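Local coordinates for protein member of DUF4221 family (Bacteroides vulgatus, PDB 3S9J) that is of unknown function but folds as a six-bladed beta-propeller, built from a single chain that also binds sodium ions, at residues T319-S331 and L338-F350. Numbering follows the deposited sequence. Where two conformers were deposited one is given.
Sequences TKFPGKKYFYKMS and LYISENNLENPQF. With FMT (formic acid), chain K.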
ATOM      1  N   THR A 319     -18.036  -7.801   0.041  1.00 30.59           N
ATOM      2  CA  THR A 319     -18.703  -7.430   1.279  1.00 32.41           C
ATOM      3  C   THR A 319     -18.578  -5.930   1.502  1.00 31.74           C
ATOM      4  O   THR A 319     -17.507  -5.362   1.350  1.00 30.73           O
ATOM      5  CB  THR A 319     -18.111  -8.219   2.453  1.00 34.48           C
ATOM      6  OG1 THR A 319     -18.475  -9.596   2.307  1.00 33.81           O
ATOM      7  CG2 THR A 319     -18.602  -7.676   3.787  1.00 32.02           C
ATOM      8  N   LYS A 320     -19.684  -5.283   1.850  1.00 32.30           N
ATOM      9  CA  LYS A 320     -19.718  -3.829   2.061  1.00 32.04           C
ATOM     10  C   LYS A 320     -19.515  -3.550   3.551  1.00 32.45           C
ATOM     11  O   LYS A 320     -19.943  -4.322   4.409  1.00 32.20           O
ATOM     12  CB  LYS A 320     -21.067  -3.263   1.572  1.00 36.23           C
ATOM     13  CG  LYS A 320     -21.097  -1.762   1.222  1.00 46.39           C
ATOM     14  CD  LYS A 320     -22.190  -1.498   0.138  1.00 56.26           C
ATOM     15  CE  LYS A 320     -23.011  -0.246   0.384  1.00 63.06           C
ATOM     16  NZ  LYS A 320     -22.188   0.991   0.499  1.00 69.22           N
ATOM     17  N   PHE A 321     -18.819  -2.463   3.846  1.00 28.64           N
ATOM     18  CA  PHE A 321     -18.508  -2.071   5.206  1.00 27.78           C
ATOM     19  C   PHE A 321     -19.001  -0.670   5.475  1.00 29.35           C
ATOM     20  O   PHE A 321     -18.995   0.195   4.589  1.00 29.27           O
ATOM     21  CB  PHE A 321     -16.996  -2.097   5.438  1.00 28.28           C
ATOM     22  CG  PHE A 321     -16.395  -3.471   5.364  1.00 28.26           C
ATOM     23  CD1 PHE A 321     -16.103  -4.056   4.144  1.00 28.33           C
ATOM     24  CD2 PHE A 321     -16.088  -4.166   6.511  1.00 37.89           C
ATOM     25  CE1 PHE A 321     -15.557  -5.310   4.068  1.00 30.44           C
ATOM     26  CE2 PHE A 321     -15.529  -5.429   6.426  1.00 40.81           C
ATOM     27  CZ  PHE A 321     -15.267  -5.990   5.199  1.00 35.09           C
ATOM     28  N   PRO A 322     -19.413  -0.421   6.726  1.00 30.76           N
ATOM     29  CA  PRO A 322     -19.861   0.924   7.080  1.00 29.48           C
ATOM     30  C   PRO A 322     -18.729   1.902   7.245  1.00 29.00           C
ATOM     31  O   PRO A 322     -17.574   1.502   7.413  1.00 28.79           O
ATOM     32  CB  PRO A 322     -20.578   0.701   8.420  1.00 30.50           C
ATOM     33  CG  PRO A 322     -19.819  -0.454   9.021  1.00 29.92           C
ATOM     34  CD  PRO A 322     -19.496  -1.355   7.864  1.00 29.53           C
ATOM     35  N   GLY A 323     -19.041   3.190   7.204  1.00 26.92           N
ATOM     36  CA  GLY A 323     -18.079   4.209   7.606  1.00 26.94           C
ATOM     37  C   GLY A 323     -18.015   4.322   9.132  1.00 24.93           C
ATOM     38  O   GLY A 323     -18.772   3.648   9.829  1.00 27.79           O
ATOM     39  N   LYS A 324     -17.139   5.203   9.615  1.00 24.77           N
ATOM     40  CA  LYS A 324     -17.023   5.585  11.027  0.50 25.24           C
ATOM     41  C   LYS A 324     -16.666   4.403  11.937  1.00 26.59           C
ATOM     42  O   LYS A 324     -16.984   4.401  13.114  1.00 26.26           O
ATOM     43  CB  LYS A 324     -18.287   6.311  11.518  0.50 26.30           C
ATOM     44  CG  LYS A 324     -18.405   7.746  10.979  0.50 28.91           C
ATOM     45  CD  LYS A 324     -19.520   8.505  11.650  0.50 31.66           C
ATOM     46  CE  LYS A 324     -20.850   7.792  11.432  0.50 39.16           C
ATOM     47  NZ  LYS A 324     -21.315   7.898   9.996  0.50 40.90           N
ATOM     48  N   LYS A 325     -15.981   3.403  11.373  1.00 24.84           N
ATOM     49  CA  LYS A 325     -15.669   2.198  12.139  1.00 24.86           C
ATOM     50  C   LYS A 325     -14.269   1.670  11.875  1.00 22.23           C
ATOM     51  O   LYS A 325     -13.544   1.364  12.835  1.00 24.32           O
ATOM     52  CB  LYS A 325     -16.685   1.097  11.829  1.00 25.62           C
ATOM     53  CG  LYS A 325     -16.517  -0.137  12.728  1.00 27.68           C
ATOM     54  CD  LYS A 325     -17.707  -1.105  12.660  1.00 32.12           C
ATOM     55  CE  LYS A 325     -17.487  -2.234  13.699  1.00 38.67           C
ATOM     56  NZ  LYS A 325     -18.551  -3.249  13.633  1.00 41.17           N
ATOM     57  N   TYR A 326     -13.883   1.562  10.609  1.00 21.50           N
ATOM     58  CA  TYR A 326     -12.605   0.996  10.245  1.00 21.81           C
ATOM     59  C   TYR A 326     -11.627   2.035   9.730  1.00 23.04           C
ATOM     60  O   TYR A 326     -12.016   3.080   9.188  1.00 24.33           O
ATOM     61  CB  TYR A 326     -12.799  -0.076   9.155  1.00 22.48           C
ATOM     62  CG  TYR A 326     -13.697  -1.173   9.612  1.00 24.38           C
ATOM     63  CD1 TYR A 326     -13.217  -2.196  10.428  1.00 26.24           C
ATOM     64  CD2 TYR A 326     -15.039  -1.199   9.249  1.00 24.87           C
ATOM     65  CE1 TYR A 326     -14.053  -3.207  10.876  1.00 26.60           C
ATOM     66  CE2 TYR A 326     -15.879  -2.211   9.694  1.00 29.58           C
ATOM     67  CZ  TYR A 326     -15.380  -3.199  10.501  1.00 30.62           C
ATOM     68  OH  TYR A 326     -16.200  -4.178  10.976  1.00 30.10           O
ATOM     69  N   PHE A 327     -10.340   1.735   9.893  1.00 22.77           N
ATOM     70  CA  PHE A 327      -9.270   2.515   9.316  1.00 21.14           C
ATOM     71  C   PHE A 327      -8.597   1.566   8.315  1.00 22.97           C
ATOM     72  O   PHE A 327      -7.611   0.871   8.640  1.00 20.66           O
ATOM     73  CB  PHE A 327      -8.299   3.028  10.392  1.00 24.31           C
ATOM     74  CG  PHE A 327      -7.367   4.073   9.877  1.00 23.11           C
ATOM     75  CD1 PHE A 327      -7.734   5.421   9.905  1.00 25.59           C
ATOM     76  CD2 PHE A 327      -6.177   3.732   9.268  1.00 21.70           C
ATOM     77  CE1 PHE A 327      -6.879   6.409   9.377  1.00 27.13           C
ATOM     78  CE2 PHE A 327      -5.347   4.717   8.753  1.00 21.58           C
ATOM     79  CZ  PHE A 327      -5.706   6.039   8.800  1.00 24.79           C
ATOM     80  N   TYR A 328      -9.187   1.465   7.116  1.00 21.86           N
ATOM     81  CA  TYR A 328      -8.780   0.413   6.184  1.00 22.29           C
ATOM     82  C   TYR A 328      -7.418   0.659   5.553  1.00 19.82           C
ATOM     83  O   TYR A 328      -6.869  -0.270   4.954  1.00 23.13           O
ATOM     84  CB  TYR A 328      -9.853   0.147   5.115  1.00 23.08           C
ATOM     85  CG  TYR A 328     -10.223   1.332   4.259  1.00 24.15           C
ATOM     86  CD1 TYR A 328      -9.394   1.725   3.201  1.00 24.29           C
ATOM     87  CD2 TYR A 328     -11.371   2.054   4.488  1.00 26.02           C
ATOM     88  CE1 TYR A 328      -9.702   2.825   2.406  1.00 26.42           C
ATOM     89  CE2 TYR A 328     -11.717   3.146   3.667  1.00 26.53           C
ATOM     90  CZ  TYR A 328     -10.889   3.530   2.642  1.00 28.03           C
ATOM     91  OH  TYR A 328     -11.167   4.607   1.847  1.00 31.93           O
ATOM     92  N   LYS A 329      -6.872   1.854   5.697  1.00 19.84           N
ATOM     93  CA  LYS A 329      -5.508   2.121   5.292  1.00 19.49           C
ATOM     94  C   LYS A 329      -4.454   1.514   6.240  1.00 21.55           C
ATOM     95  O   LYS A 329      -3.248   1.660   5.999  1.00 21.37           O
ATOM     96  CB  LYS A 329      -5.279   3.616   5.064  1.00 20.84           C
ATOM     97  CG  LYS A 329      -6.157   4.118   3.915  1.00 21.09           C
ATOM     98  CD  LYS A 329      -5.806   5.513   3.473  1.00 25.18           C
ATOM     99  CE  LYS A 329      -6.722   5.975   2.365  1.00 24.76           C
ATOM    100  NZ  LYS A 329      -6.428   7.377   1.883  1.00 24.45           N
HETATM  101  N   MSE A 330      -4.931   0.808   7.271  1.00 21.87           N
HETATM  102  CA  MSE A 330      -4.116  -0.118   8.062  1.00 21.18           C
HETATM  103  C   MSE A 330      -4.755  -1.505   8.031  1.00 23.66           C
HETATM  104  O   MSE A 330      -5.570  -1.869   8.903  1.00 23.89           O
HETATM  105  CB  MSE A 330      -3.949   0.371   9.490  1.00 20.23           C
HETATM  106  CG  MSE A 330      -2.894   1.461   9.645  1.00 21.33           C
HETATM  107 SE   MSE A 330      -2.345   1.727  11.488  0.75 16.59          SE
HETATM  108  CE  MSE A 330      -4.024   2.433  12.204  1.00 21.37           C
ATOM    109  N   SER A 331      -4.454  -2.239   6.967  1.00 21.04           N
ATOM    110  CA  SER A 331      -4.975  -3.585   6.758  1.00 19.59           C
ATOM    111  C   SER A 331      -3.792  -4.514   6.461  1.00 22.29           C
ATOM    112  O   SER A 331      -2.782  -4.066   5.915  1.00 24.24           O
ATOM    113  CB  SER A 331      -5.985  -3.620   5.595  1.00 25.19           C
ATOM    114  OG  SER A 331      -7.159  -2.908   5.939  1.00 23.75           O
ATOM    115  N   LEU A 338      -8.036 -11.717   6.907  1.00 28.72           N
ATOM    116  CA  LEU A 338      -7.814 -10.318   6.564  1.00 25.72           C
ATOM    117  C   LEU A 338      -8.099  -9.441   7.751  1.00 26.75           C
ATOM    118  O   LEU A 338      -9.240  -9.410   8.282  1.00 28.57           O
ATOM    119  CB  LEU A 338      -8.714  -9.906   5.393  1.00 27.06           C
ATOM    120  CG  LEU A 338      -8.711  -8.431   4.967  1.00 25.78           C
ATOM    121  CD1 LEU A 338      -7.320  -7.990   4.494  1.00 23.94           C
ATOM    122  CD2 LEU A 338      -9.799  -8.170   3.911  1.00 25.24           C
ATOM    123  N   TYR A 339      -7.072  -8.729   8.193  1.00 24.20           N
ATOM    124  CA  TYR A 339      -7.204  -7.866   9.342  1.00 23.14           C
ATOM    125  C   TYR A 339      -7.365  -6.424   8.896  1.00 22.23           C
ATOM    126  O   TYR A 339      -6.568  -5.924   8.116  1.00 23.99           O
ATOM    127  CB  TYR A 339      -6.000  -7.972  10.252  1.00 23.53           C
ATOM    128  CG  TYR A 339      -5.891  -9.289  11.002  1.00 25.63           C
ATOM    129  CD1 TYR A 339      -5.292 -10.388  10.413  1.00 30.78           C
ATOM    130  CD2 TYR A 339      -6.306  -9.402  12.311  1.00 30.05           C
ATOM    131  CE1 TYR A 339      -5.148 -11.597  11.104  1.00 30.06           C
ATOM    132  CE2 TYR A 339      -6.156 -10.623  13.019  1.00 30.29           C
ATOM    133  CZ  TYR A 339      -5.581 -11.708  12.393  1.00 31.76           C
ATOM    134  OH  TYR A 339      -5.402 -12.915  13.064  1.00 33.56           O
ATOM    135  N   ILE A 340      -8.390  -5.759   9.437  1.00 23.38           N
ATOM    136  CA  ILE A 340      -8.677  -4.368   9.123  1.00 21.24           C
ATOM    137  C   ILE A 340      -8.742  -3.619  10.424  1.00 22.06           C
ATOM    138  O   ILE A 340      -9.490  -4.005  11.353  1.00 23.14           O
ATOM    139  CB  ILE A 340      -9.998  -4.200   8.331  1.00 23.05           C
ATOM    140  CG1 ILE A 340     -10.023  -5.121   7.108  1.00 26.85           C
ATOM    141  CG2 ILE A 340     -10.249  -2.708   7.923  1.00 22.46           C
ATOM    142  CD1 ILE A 340     -11.322  -5.022   6.278  1.00 25.76           C
ATOM    143  N   SER A 341      -7.982  -2.524  10.506  1.00 21.00           N
ATOM    144  CA  SER A 341      -7.944  -1.755  11.749  1.00 20.74           C
ATOM    145  C   SER A 341      -9.267  -1.112  12.052  1.00 22.10           C
ATOM    146  O   SER A 341     -10.012  -0.681  11.123  1.00 22.04           O
ATOM    147  CB  SER A 341      -6.869  -0.666  11.684  1.00 21.13           C
ATOM    148  OG  SER A 341      -6.881   0.178  12.821  1.00 22.01           O
ATOM    149  N   GLU A 342      -9.546  -0.986  13.353  1.00 20.46           N
ATOM    150  CA  GLU A 342     -10.710  -0.216  13.849  1.00 22.39           C
ATOM    151  C   GLU A 342     -10.315   1.142  14.429  1.00 21.71           C
ATOM    152  O   GLU A 342     -11.093   1.753  15.156  1.00 23.00           O
ATOM    153  CB  GLU A 342     -11.523  -1.052  14.858  1.00 24.98           C
ATOM    154  CG  GLU A 342     -12.310  -2.161  14.152  1.00 30.92           C
ATOM    155  CD  GLU A 342     -13.557  -2.648  14.886  1.00 40.21           C
ATOM    156  OE1 GLU A 342     -14.088  -1.936  15.774  1.00 38.27           O
ATOM    157  OE2 GLU A 342     -14.012  -3.767  14.550  1.00 38.71           O
ATOM    158  N   ASN A 343      -9.109   1.620  14.133  1.00 21.18           N
ATOM    159  CA  ASN A 343      -8.633   2.904  14.655  1.00 20.21           C
ATOM    160  C   ASN A 343      -9.122   4.087  13.790  1.00 21.30           C
ATOM    161  O   ASN A 343      -8.342   4.906  13.352  1.00 21.55           O
ATOM    162  CB  ASN A 343      -7.126   2.923  14.768  1.00 20.65           C
ATOM    163  CG  ASN A 343      -6.649   2.067  15.898  1.00 25.32           C
ATOM    164  OD1 ASN A 343      -6.608   0.857  15.754  1.00 25.74           O
ATOM    165  ND2 ASN A 343      -6.318   2.682  17.036  1.00 22.48           N
ATOM    166  N   ASN A 344     -10.432   4.115  13.575  1.00 21.58           N
ATOM    167  CA  ASN A 344     -11.150   5.256  12.970  1.00 23.01           C
ATOM    168  C   ASN A 344     -11.595   6.154  14.120  1.00 22.08           C
ATOM    169  O   ASN A 344     -12.232   5.685  15.065  1.00 23.22           O
ATOM    170  CB  ASN A 344     -12.344   4.696  12.207  1.00 21.01           C
ATOM    171  CG  ASN A 344     -13.117   5.754  11.427  1.00 21.51           C
ATOM    172  OD1 ASN A 344     -13.524   6.759  12.015  1.00 24.04           O
ATOM    173  ND2 ASN A 344     -13.331   5.516  10.126  1.00 20.48           N
ATOM    174  N   LEU A 345     -11.228   7.438  14.037  1.00 24.19           N
ATOM    175  CA  LEU A 345     -11.516   8.415  15.078  0.50 27.07           C
ATOM    176  C   LEU A 345     -13.010   8.478  15.448  1.00 26.83           C
ATOM    177  O   LEU A 345     -13.364   8.853  16.569  1.00 28.76           O
ATOM    178  CB  LEU A 345     -11.013   9.784  14.588  0.50 30.03           C
ATOM    179  CG  LEU A 345     -10.986  10.958  15.557  0.50 34.76           C
ATOM    180  CD1 LEU A 345     -10.111  10.632  16.736  0.50 32.01           C
ATOM    181  CD2 LEU A 345     -10.485  12.206  14.843  0.50 39.00           C
ATOM    182  N   GLU A 346     -13.895   8.108  14.513  1.00 25.38           N
ATOM    183  CA  GLU A 346     -15.337   8.182  14.757  0.50 26.02           C
ATOM    184  C   GLU A 346     -15.931   6.857  15.283  1.00 27.47           C
ATOM    185  O   GLU A 346     -17.101   6.782  15.622  1.00 29.48           O
ATOM    186  CB  GLU A 346     -16.056   8.729  13.497  0.50 27.02           C
ATOM    187  CG  GLU A 346     -15.504  10.115  13.094  0.50 31.57           C
ATOM    188  CD  GLU A 346     -16.388  10.882  12.111  0.50 36.19           C
ATOM    189  OE1 GLU A 346     -17.532  10.463  11.894  0.50 35.92           O
ATOM    190  OE2 GLU A 346     -15.935  11.912  11.563  0.50 40.28           O
ATOM    191  N   ASN A 347     -15.113   5.815  15.383  1.00 26.91           N
ATOM    192  CA  ASN A 347     -15.518   4.582  16.021  1.00 26.91           C
ATOM    193  C   ASN A 347     -15.749   4.896  17.508  1.00 30.38           C
ATOM    194  O   ASN A 347     -14.866   5.450  18.144  1.00 28.94           O
ATOM    195  CB  ASN A 347     -14.412   3.533  15.872  1.00 25.24           C
ATOM    196  CG  ASN A 347     -14.831   2.154  16.331  1.00 29.46           C
ATOM    197  OD1 ASN A 347     -15.403   1.992  17.411  1.00 29.95           O
ATOM    198  ND2 ASN A 347     -14.526   1.143  15.523  1.00 25.08           N
ATOM    199  N   PRO A 348     -16.935   4.545  18.056  1.00 32.82           N
ATOM    200  CA  PRO A 348     -17.193   4.839  19.479  1.00 34.52           C
ATOM    201  C   PRO A 348     -16.156   4.230  20.448  1.00 33.57           C
ATOM    202  O   PRO A 348     -15.979   4.750  21.543  1.00 33.08           O
ATOM    203  CB  PRO A 348     -18.581   4.227  19.736  1.00 36.00           C
ATOM    204  CG  PRO A 348     -19.199   4.025  18.395  1.00 41.23           C
ATOM    205  CD  PRO A 348     -18.093   3.901  17.394  1.00 34.35           C
ATOM    206  N   GLN A 349     -15.473   3.166  20.027  1.00 30.49           N
ATOM    207  CA  GLN A 349     -14.487   2.492  20.874  0.50 29.65           C
ATOM    208  C   GLN A 349     -13.056   2.954  20.620  1.00 29.08           C
ATOM    209  O   GLN A 349     -12.123   2.434  21.247  1.00 30.01           O
ATOM    210  CB  GLN A 349     -14.553   0.982  20.683  0.50 31.13           C
ATOM    211  CG  GLN A 349     -15.885   0.357  21.068  0.50 35.29           C
ATOM    212  CD  GLN A 349     -16.196   0.478  22.548  0.50 37.82           C
ATOM    213  OE1 GLN A 349     -15.310   0.369  23.391  0.50 39.83           O
ATOM    214  NE2 GLN A 349     -17.467   0.706  22.867  0.50 45.39           N
ATOM    215  N   PHE A 350     -12.878   3.928  19.731  1.00 27.60           N
ATOM    216  CA  PHE A 350     -11.548   4.447  19.409  1.00 26.61           C
ATOM    217  C   PHE A 350     -10.758   4.831  20.644  1.00 28.54           C
ATOM    218  O   PHE A 350     -11.240   5.576  21.497  1.00 27.05           O
ATOM    219  CB  PHE A 350     -11.623   5.691  18.509  1.00 24.66           C
ATOM    220  CG  PHE A 350     -10.270   6.240  18.138  1.00 20.29           C
ATOM    221  CD1 PHE A 350      -9.547   5.684  17.097  1.00 21.79           C
ATOM    222  CD2 PHE A 350      -9.700   7.276  18.845  1.00 28.29           C
ATOM    223  CE1 PHE A 350      -8.305   6.152  16.774  1.00 23.38           C
ATOM    224  CE2 PHE A 350      -8.440   7.757  18.538  1.00 28.31           C
ATOM    225  CZ  PHE A 350      -7.739   7.210  17.503  1.00 25.37           C
TER
HETATM  226  C   FMT K 409      -8.177   7.880  12.755  1.00 31.05           C
HETATM  227  O1  FMT K 409      -9.186   8.132  12.036  1.00 32.11           O
HETATM  228  O2  FMT K 409      -7.092   8.475  12.664  1.00 32.97           O
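Ile-340 fills a hollow lined by Phe-321, Tyr-326 and Tyr-328. Its CD1 meets CZ of Phe-321 at 4.2 Å. Its CG2, anti to the backbone N, lies 3.9 Å from Tyr-326 CB and near Tyr-328 CB. Phe-282, on strand 278-284, also touches Ile-340 and Tyr-328. The Tyr-326 ring has the carbonyl O of Ser-341 at its edge, in plane. Glu-342 runs alongside this ring, its carboxylate turned 79° from it, and OE2 is hydrogen-bonded to Thr-358 OG1. Ser-341 CB sits at the mouth of the type I turn from Phe-327 to Met-330, 3.3 Å from Met-330 O. The strands here are neighbours in the four-stranded antiparallel sheet that joins both chain ends, the blade closing the propeller ring. Beyond the sheet, two asparagines plug into the loop that leads into strand 327-334. Asn-344 ND2 gives a straight bond of 2.9 Å to Tyr-326 O, from above the carbonyl plane, and is also hydrogen-bonded to Lys-300 O. Its OD1 accepts from Glu-346 N, forming an Asx turn. With an alanine in its place, Tyr-326 O and Lys-300 O would probably lose their amide donor, and Glu-346 N its acceptor. Asn-347 ND2 meets a lone pair of Lys-325 O at 2.9 Å and also holds Glu-342 OE1.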